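Local structure of multi-copper Oxidase CueO (Ochrobactrum, 6EVG) at residues A[94-99]-A[476-481]; A[484-489]-A[502-507]. The protein oxidises lignin model compounds and lignosulfonate as a laccase-like multicopper oxidase, probably coupling this to the reduction of dioxygen to water. One frame throughout, in Å; residues are numbered along the deposited sequence.

Contact 1: residues A[94-99]-A[476-481]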
ATOM      1  N   GLY A  94       6.013   4.793  -2.086  1.00  8.41           N
ATOM      2  CA  GLY A  94       7.206   4.322  -1.434  1.00  8.70           C
ATOM      3  C   GLY A  94       8.506   4.620  -2.114  1.00  8.84           C
ATOM      4  O   GLY A  94       9.576   4.513  -1.531  1.00  9.48           O
ATOM      5  N   LEU A  95       8.437   5.039  -3.386  1.00 10.43           N
ATOM      6  CA  LEU A  95       9.648   5.423  -4.099  1.00  9.93           C
ATOM      7  C   LEU A  95      10.060   6.820  -3.707  1.00 10.03           C
ATOM      8  O   LEU A  95       9.202   7.676  -3.426  1.00 12.89           O
ATOM      9  CB  LEU A  95       9.399   5.345  -5.632  1.00 10.70           C
ATOM     10  CG  LEU A  95      10.609   5.177  -6.508  1.00 11.38           C
ATOM     11  CD1 LEU A  95      11.248   3.779  -6.253  1.00 16.72           C
ATOM     12  CD2 LEU A  95      10.255   5.336  -7.963  1.00 11.47           C
ATOM     13  N   PHE A  96      11.376   7.062  -3.621  1.00  8.67           N
ATOM     14  CA  PHE A  96      11.857   8.416  -3.254  1.00  9.28           C
ATOM     15  C   PHE A  96      12.169   9.180  -4.541  1.00  9.96           C
ATOM     16  O   PHE A  96      13.179   8.924  -5.212  1.00 10.83           O
ATOM     17  CB  PHE A  96      13.097   8.375  -2.402  1.00  8.92           C
ATOM     18  CG  PHE A  96      12.934   7.939  -0.958  1.00  9.06           C
ATOM     19  CD1 PHE A  96      11.868   7.189  -0.491  1.00  9.62           C
ATOM     20  CD2 PHE A  96      13.945   8.239  -0.064  1.00 11.43           C
ATOM     21  CE1 PHE A  96      11.808   6.787   0.855  1.00  9.77           C
ATOM     22  CE2 PHE A  96      13.873   7.830   1.265  1.00 11.69           C
ATOM     23  CZ  PHE A  96      12.804   7.120   1.704  1.00 10.63           C
ATOM     24  N   VAL A  97      11.288  10.138  -4.851  1.00  9.45           N
ATOM     25  CA  VAL A  97      11.448  11.019  -6.023  1.00  9.75           C
ATOM     26  C   VAL A  97      10.987  12.418  -5.662  1.00  9.44           C
ATOM     27  O   VAL A  97      10.073  12.588  -4.854  1.00 10.30           O
ATOM     28  CB  VAL A  97      10.666  10.512  -7.264  1.00 10.24           C
ATOM     29  CG1 VAL A  97      11.263   9.241  -7.823  1.00 12.58           C
ATOM     30  CG2 VAL A  97       9.167  10.380  -7.006  1.00 11.40           C
ATOM     31  N   PRO A  98      11.524  13.413  -6.360  1.00 10.02           N
ATOM     32  CA  PRO A  98      10.891  14.735  -6.304  1.00 10.63           C
ATOM     33  C   PRO A  98       9.514  14.678  -6.946  1.00  9.32           C
ATOM     34  O   PRO A  98       9.244  13.816  -7.777  1.00  9.37           O
ATOM     35  CB  PRO A  98      11.828  15.649  -7.099  1.00 12.81           C
ATOM     36  CG  PRO A  98      12.573  14.738  -7.964  1.00 14.26           C
ATOM     37  CD  PRO A  98      12.637  13.377  -7.301  1.00 10.88           C
ATOM     38  N   SER A  99       8.651  15.625  -6.562  1.00  9.39           N
ATOM     39  CA  SER A  99       7.262  15.542  -6.995  1.00  9.23           C
ATOM     40  C   SER A  99       7.085  15.640  -8.500  1.00  9.31           C
ATOM     41  O   SER A  99       6.113  15.099  -9.016  1.00 10.04           O
ATOM     42  CB  SER A  99       6.397  16.585  -6.304  1.00  9.94           C
ATOM     43  OG  SER A  99       6.739  17.893  -6.801  1.00 10.73           O
ATOM     44  N   PHE A 476      10.790  15.659   5.744  1.00  9.72           N
ATOM     45  CA  PHE A 476      10.385  16.206   4.435  1.00 10.68           C
ATOM     46  C   PHE A 476      11.572  16.224   3.503  1.00 11.55           C
ATOM     47  O   PHE A 476      12.115  17.284   3.162  1.00 14.14           O
ATOM     48  CB  PHE A 476       9.780  17.583   4.616  1.00 10.79           C
ATOM     49  CG  PHE A 476       8.464  17.535   5.302  1.00 11.12           C
ATOM     50  CD1 PHE A 476       7.301  17.262   4.589  1.00 10.91           C
ATOM     51  CD2 PHE A 476       8.373  17.714   6.682  1.00 11.15           C
ATOM     52  CE1 PHE A 476       6.103  17.208   5.231  1.00 12.72           C
ATOM     53  CE2 PHE A 476       7.156  17.647   7.284  1.00 13.13           C
ATOM     54  CZ  PHE A 476       6.017  17.379   6.598  1.00 13.04           C
ATOM     55  N   ASP A 477      12.029  15.038   3.090  1.00 12.05           N
ATOM     56  CA  ASP A 477      13.300  14.943   2.376  1.00 13.96           C
ATOM     57  C   ASP A 477      13.224  15.101   0.868  1.00 14.28           C
ATOM     58  O   ASP A 477      14.263  15.130   0.200  1.00 20.22           O
ATOM     59  CB  ASP A 477      14.034  13.639   2.717  1.00 15.32           C
ATOM     60  CG  ASP A 477      13.210  12.400   2.332  1.00 18.02           C
ATOM     61  OD1 ASP A 477      12.014  12.143   2.728  1.00 17.40           O
ATOM     62  OD2 ASP A 477      13.751  11.608   1.537  1.00 32.44           O
ATOM     63  N   ARG A 478      12.030  15.220   0.293  1.00 11.69           N
ATOM     64  CA  ARG A 478      11.871  15.352  -1.157  1.00 10.75           C
ATOM     65  C   ARG A 478      11.171  16.674  -1.525  1.00 11.03           C
ATOM     66  O   ARG A 478      10.289  17.141  -0.814  1.00 12.75           O
ATOM     67  CB  ARG A 478      11.086  14.177  -1.701  1.00 10.97           C
ATOM     68  CG  ARG A 478      11.963  12.924  -1.795  1.00 11.99           C
ATOM     69  CD  ARG A 478      11.098  11.732  -1.681  1.00 17.57           C
ATOM     70  NE  ARG A 478      10.962  11.314  -0.316  1.00 19.07           N
ATOM     71  CZ  ARG A 478      10.204  10.318   0.194  1.00 13.19           C
ATOM     72  NH1 ARG A 478       9.311   9.602  -0.448  1.00 14.37           N
ATOM     73  NH2 ARG A 478      10.375  10.113   1.476  1.00 10.81           N
ATOM     74  N   GLU A 479      11.588  17.237  -2.644  1.00 11.61           N
ATOM     75  CA  GLU A 479      11.078  18.553  -3.054  1.00 12.05           C
ATOM     76  C   GLU A 479       9.747  18.474  -3.756  1.00 11.42           C
ATOM     77  O   GLU A 479       9.545  17.643  -4.675  1.00 11.68           O
ATOM     78  CB  GLU A 479      12.065  19.230  -3.972  1.00 13.75           C
ATOM     79  CG  GLU A 479      11.634  20.642  -4.377  1.00 17.16           C
ATOM     80  CD  GLU A 479      12.794  21.418  -4.918  1.00 21.79           C
ATOM     81  OE1 GLU A 479      13.237  21.214  -6.079  1.00 27.46           O
ATOM     82  OE2 GLU A 479      13.315  22.271  -4.177  1.00 27.82           O
ATOM     83  N   ALA A 480       8.834  19.366  -3.330  1.00 11.42           N
ATOM     84  CA  ALA A 480       7.540  19.539  -3.972  1.00 11.68           C
ATOM     85  C   ALA A 480       7.469  20.984  -4.398  1.00 13.64           C
ATOM     86  O   ALA A 480       7.469  21.886  -3.595  1.00 15.18           O
ATOM     87  CB  ALA A 480       6.359  19.220  -3.098  1.00 13.14           C
ATOM     88  N   VAL A 481       7.402  21.161  -5.712  1.00 19.68           N
ATOM     89  CA  VAL A 481       7.209  22.471  -6.335  1.00 20.60           C
ATOM     90  C   VAL A 481       5.683  22.785  -6.421  1.00 18.63           C
ATOM     91  O   VAL A 481       4.795  21.937  -6.410  1.00 19.96           O
ATOM     92  CB  VAL A 481       7.927  22.571  -7.716  1.00 23.30           C
ATOM     93  CG1 VAL A 481       9.434  22.420  -7.552  1.00 27.39           C
ATOM     94  CG2 VAL A 481       7.385  21.543  -8.726  1.00 23.25           C
TER
HETATM   95  O   HOH W   1       8.745  10.714  -3.297  1.00 11.84           O
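Ser99 N donates an almost straight hydrogen bond to Glu479 O (2.9 Å, N-H...O 172°) where the loops of residues 94-99 and 476-481 draw together, their end-to-end directions 34° apart. Beyond this backbone bond, Arg478 carries most of the contact. Its aliphatic part passes Val97, with CD 3.4 Å from Val97 O, and a bend at chi3 (-91°) turns the end of the chain toward Phe96. The guanidinium lies flat over one face of the Phe96 ring as a stacked cation-pi pair: CZ is 3.9 Å from the ring centroid, while NH1 lies nearest CD1 and NH2 nearest CE1, so the overlap is shifted toward the rim. The edge of the guanidinium is occupied too. Asp477 OD1 receives NH2 through its syn lone pair, a 2.9 Å salt bridge close to the guanidinium plane, supplemented by weak bonds from NE to both carboxylate oxygens; NH2 is also hydrogen-bonded to Ser442 OG. Also in the plane is water 1, which accepts from Arg478 NH1 (3.1 Å) and from Val97 N (3.0 Å), tying the cation to the opposite backbone. Asp477 OD2 approaches the Phe96 ring obliquely, 3.7 Å from CD2. An alanine in place of Arg478 would probably leave the Asp477 carboxylate without its cationic mate, the Phe96 face without its stacked cover, and water 1 less firmly held. Farther along, Ser99 OG, whose polar partner is His484, packs 3.4 Å from Ala480 CA. The contact thus joins the loop after strand 91-93, in the first multicopper-oxidase region, to the loop between strands 469-475 and 486-490 in the last; Leu95 packs on strand 148-153, whereas Arg478 and Ala480 rest on Phe486 of strand 486-490.

Contact 2: residues A[484-489]-A[502-507]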
ATOM      1  N   HIS A 484       3.330  20.989  -8.732  1.00 13.08           N
ATOM      2  CA  HIS A 484       3.252  19.533  -8.485  1.00 11.95           C
ATOM      3  C   HIS A 484       3.324  19.320  -6.972  1.00 10.45           C
ATOM      4  O   HIS A 484       4.280  18.782  -6.470  1.00 12.18           O
ATOM      5  CB  HIS A 484       4.354  18.745  -9.191  1.00 13.37           C
ATOM      6  CG  HIS A 484       4.294  18.689 -10.685  1.00 13.91           C
ATOM      7  ND1 HIS A 484       4.606  19.742 -11.514  1.00 15.80           N
ATOM      8  CD2 HIS A 484       4.101  17.611 -11.486  1.00 15.29           C
ATOM      9  CE1 HIS A 484       4.550  19.310 -12.771  1.00 16.55           C
ATOM     10  NE2 HIS A 484       4.262  18.015 -12.786  1.00 17.52           N
ATOM     11  N   PRO A 485       2.302  19.718  -6.211  1.00 10.82           N
ATOM     12  CA  PRO A 485       2.359  19.503  -4.769  1.00 10.11           C
ATOM     13  C   PRO A 485       2.361  18.029  -4.415  1.00  9.82           C
ATOM     14  O   PRO A 485       1.802  17.185  -5.128  1.00 10.77           O
ATOM     15  CB  PRO A 485       1.097  20.178  -4.257  1.00 11.75           C
ATOM     16  CG  PRO A 485       0.186  20.175  -5.414  1.00 16.26           C
ATOM     17  CD  PRO A 485       1.031  20.319  -6.625  1.00 12.60           C
ATOM     18  N   PHE A 486       2.960  17.707  -3.256  1.00  9.61           N
ATOM     19  CA  PHE A 486       2.742  16.378  -2.651  1.00  9.43           C
ATOM     20  C   PHE A 486       1.434  16.405  -1.882  1.00  9.86           C
ATOM     21  O   PHE A 486       0.809  17.473  -1.723  1.00 13.17           O
ATOM     22  CB  PHE A 486       3.944  16.007  -1.780  1.00  9.43           C
ATOM     23  CG  PHE A 486       5.143  15.437  -2.508  1.00  9.38           C
ATOM     24  CD1 PHE A 486       5.027  14.432  -3.431  1.00  9.50           C
ATOM     25  CD2 PHE A 486       6.432  15.888  -2.196  1.00 10.01           C
ATOM     26  CE1 PHE A 486       6.166  13.857  -4.017  1.00 10.21           C
ATOM     27  CE2 PHE A 486       7.545  15.357  -2.805  1.00 11.34           C
ATOM     28  CZ  PHE A 486       7.403  14.314  -3.721  1.00 11.30           C
ATOM     29  N   MET A 487       0.949  15.260  -1.500  1.00 11.74           N
ATOM     30  CA  MET A 487      -0.344  15.118  -0.875  1.00 10.46           C
ATOM     31  C   MET A 487      -0.245  14.281   0.371  1.00  9.17           C
ATOM     32  O   MET A 487       0.662  13.466   0.498  1.00 10.32           O
ATOM     33  CB  MET A 487      -1.344  14.522  -1.846  1.00 13.32           C
ATOM     34  CG  MET A 487      -1.359  15.444  -3.125  1.00 17.06           C
ATOM     35  SD  MET A 487      -2.486  14.934  -4.359  1.00 19.72           S
ATOM     36  CE  MET A 487      -3.808  15.842  -3.874  1.00 22.04           C
ATOM     37  N   PHE A 488      -1.221  14.441   1.254  1.00  8.94           N
ATOM     38  CA  PHE A 488      -1.436  13.546   2.381  1.00  8.88           C
ATOM     39  C   PHE A 488      -2.911  13.315   2.509  1.00  8.61           C
ATOM     40  O   PHE A 488      -3.718  14.224   2.255  1.00  9.63           O
ATOM     41  CB  PHE A 488      -0.738  14.034   3.649  1.00  9.96           C
ATOM     42  CG  PHE A 488      -1.190  15.375   4.170  1.00  9.83           C
ATOM     43  CD1 PHE A 488      -0.653  16.531   3.657  1.00 11.19           C
ATOM     44  CD2 PHE A 488      -2.063  15.522   5.253  1.00 10.83           C
ATOM     45  CE1 PHE A 488      -0.978  17.807   4.193  1.00 11.98           C
ATOM     46  CE2 PHE A 488      -2.397  16.772   5.769  1.00 10.81           C
ATOM     47  CZ  PHE A 488      -1.842  17.914   5.236  1.00 11.49           C
ATOM     48  N   HIS A 489      -3.312  12.111   2.942  1.00  8.07           N
ATOM     49  CA  HIS A 489      -4.709  11.748   2.843  1.00  8.05           C
ATOM     50  C   HIS A 489      -4.992  10.474   3.623  1.00  8.33           C
ATOM     51  O   HIS A 489      -4.092   9.741   3.986  1.00  9.72           O
ATOM     52  CB  HIS A 489      -5.139  11.589   1.352  1.00  8.87           C
ATOM     53  CG  HIS A 489      -4.318  10.611   0.572  1.00  9.48           C
ATOM     54  ND1 HIS A 489      -4.685   9.294   0.437  1.00  9.96           N
ATOM     55  CD2 HIS A 489      -3.176  10.747  -0.132  1.00 10.67           C
ATOM     56  CE1 HIS A 489      -3.780   8.678  -0.327  1.00 10.40           C
ATOM     57  NE2 HIS A 489      -2.826   9.527  -0.647  1.00 10.70           N
ATOM     58  N   ALA A 502      -5.252  16.503   1.404  1.00  8.98           N
ATOM     59  CA  ALA A 502      -4.646  17.834   1.501  1.00  9.16           C
ATOM     60  C   ALA A 502      -3.317  17.805   0.770  1.00  8.98           C
ATOM     61  O   ALA A 502      -2.818  16.756   0.357  1.00  9.47           O
ATOM     62  CB  ALA A 502      -4.456  18.187   2.985  1.00 10.26           C
ATOM     63  N   GLN A 503      -2.740  18.991   0.568  1.00  9.92           N
ATOM     64  CA  GLN A 503      -1.559  19.172  -0.266  1.00 10.96           C
ATOM     65  C   GLN A 503      -0.474  19.966   0.434  1.00  9.74           C
ATOM     66  O   GLN A 503      -0.780  20.888   1.236  1.00 10.71           O
ATOM     67  CB  GLN A 503      -1.974  20.064  -1.559  1.00 14.14           C
ATOM     68  CG  GLN A 503      -3.066  19.473  -2.308  1.00 15.06           C
ATOM     69  CD  GLN A 503      -3.181  20.040  -3.667  1.00 13.54           C
ATOM     70  OE1 GLN A 503      -3.090  19.262  -4.602  1.00 17.20           O
ATOM     71  NE2 GLN A 503      -3.548  21.347  -3.793  1.00 13.33           N
ATOM     72  N   PHE A 504       0.783  19.648   0.150  1.00  9.66           N
ATOM     73  CA  PHE A 504       1.921  20.388   0.673  1.00  9.85           C
ATOM     74  C   PHE A 504       2.921  20.722  -0.389  1.00  9.49           C
ATOM     75  O   PHE A 504       3.053  20.015  -1.412  1.00 10.27           O
ATOM     76  CB  PHE A 504       2.578  19.748   1.897  1.00 10.78           C
ATOM     77  CG  PHE A 504       3.478  18.531   1.629  1.00 10.43           C
ATOM     78  CD1 PHE A 504       4.843  18.705   1.448  1.00 11.27           C
ATOM     79  CD2 PHE A 504       3.000  17.241   1.686  1.00 11.08           C
ATOM     80  CE1 PHE A 504       5.693  17.608   1.296  1.00 11.12           C
ATOM     81  CE2 PHE A 504       3.833  16.176   1.585  1.00 11.27           C
ATOM     82  CZ  PHE A 504       5.178  16.333   1.373  1.00 10.90           C
ATOM     83  N   VAL A 505       3.651  21.799  -0.146  1.00 10.59           N
ATOM     84  CA  VAL A 505       4.831  22.142  -0.895  1.00 11.16           C
ATOM     85  C   VAL A 505       6.016  22.254   0.081  1.00 11.39           C
ATOM     86  O   VAL A 505       5.792  22.420   1.300  1.00 12.32           O
ATOM     87  CB  VAL A 505       4.692  23.447  -1.700  1.00 12.22           C
ATOM     88  CG1 VAL A 505       3.624  23.295  -2.734  1.00 13.08           C
ATOM     89  CG2 VAL A 505       4.475  24.667  -0.836  1.00 13.92           C
ATOM     90  N   THR A 506       7.220  22.181  -0.455  1.00 11.45           N
ATOM     91  CA  THR A 506       8.433  22.450   0.351  1.00 12.09           C
ATOM     92  C   THR A 506       8.889  23.842   0.095  1.00 13.19           C
ATOM     93  O   THR A 506       8.779  24.351  -1.022  1.00 15.71           O
ATOM     94  CB  THR A 506       9.500  21.367   0.145  1.00 12.44           C
ATOM     95  OG1 THR A 506       9.836  21.224  -1.239  1.00 13.56           O
ATOM     96  CG2 THR A 506       9.015  20.026   0.669  1.00 13.24           C
ATOM     97  N   VAL A 507       9.450  24.477   1.135  1.00 14.70           N
ATOM     98  CA  VAL A 507       9.964  25.838   1.101  1.00 15.41           C
ATOM     99  C   VAL A 507      11.366  25.835   1.681  1.00 18.19           C
ATOM    100  O   VAL A 507      11.908  24.954   2.284  1.00 17.13           O
ATOM    101  CB  VAL A 507       8.972  26.821   1.798  1.00 16.22           C
ATOM    102  CG1 VAL A 507       7.580  26.829   1.140  1.00 16.95           C
ATOM    103  CG2 VAL A 507       8.783  26.495   3.279  1.00 16.41           C
TER
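Ala502 CB sits over one face of the Phe488 ring, 3.7 Å from its centroid, and Phe486 CB covers a face of the Phe504 ring in the same CH-pi manner at 3.6 Å. Both contacts are displaced toward the ring rim. Phe488 CG stands between its backbone N and carbonyl carbon (chi1 61°), a setting that starts the ring toward the neighbouring strand. The Phe486 and Phe504 rings meet obliquely, planes at 42°; Phe488 has edge-to-face partners in Trp425 and Phe335, and Phe504 has one in Phe476. On the other face of the sheet, Met487 and Gln503 lie side by side. Gln503 OE1 is 3.6 Å from Met487 CE and 3.5 Å from Pro485 CG, and its polar end is satisfied beyond the pair: OE1 is hydrogen-bonded to His106 NE2, and NE2 to the carbonyls of Met410 and Arg412. The backbone pairs are antiparallel. Phe504 N donates to Phe486 O (2.9 Å), the return bond from Phe486 N to Phe504 O is weak, and Phe488 and Ala502 exchange two bonds. Between them Met487 and Gln503 form a non-hydrogen-bonded pair. Strands 486-490 and 501-506, flanked by 434-438 and 415-417, belong to one sheet of the cupredoxin-type beta sandwich that builds the last domain of multicopper oxidases.

In the fold
Contact 1 brings the first and last multicopper-oxidase regions together, and contact 2 lies within the last; their centres are about 10 Å apart. They meet directly. Besides the probable hydrogen bond from Ser99 OG to His484 O, Ala480 N lies 3.0 Å from Thr506 OG1, also a probable hydrogen bond, and Phe486 CZ packs 3.4 Å from Ser99 N on the 94-99 loop. Strand 486-490 of contact 2 ends in Cys490, which with His434 and His495 forms the copper site; the Phe488 side chain is about 12 Å from the metal. In this family the first and last domains enclose the trinuclear copper centre between them, so the joint made by contact 1 is consistent with that architecture.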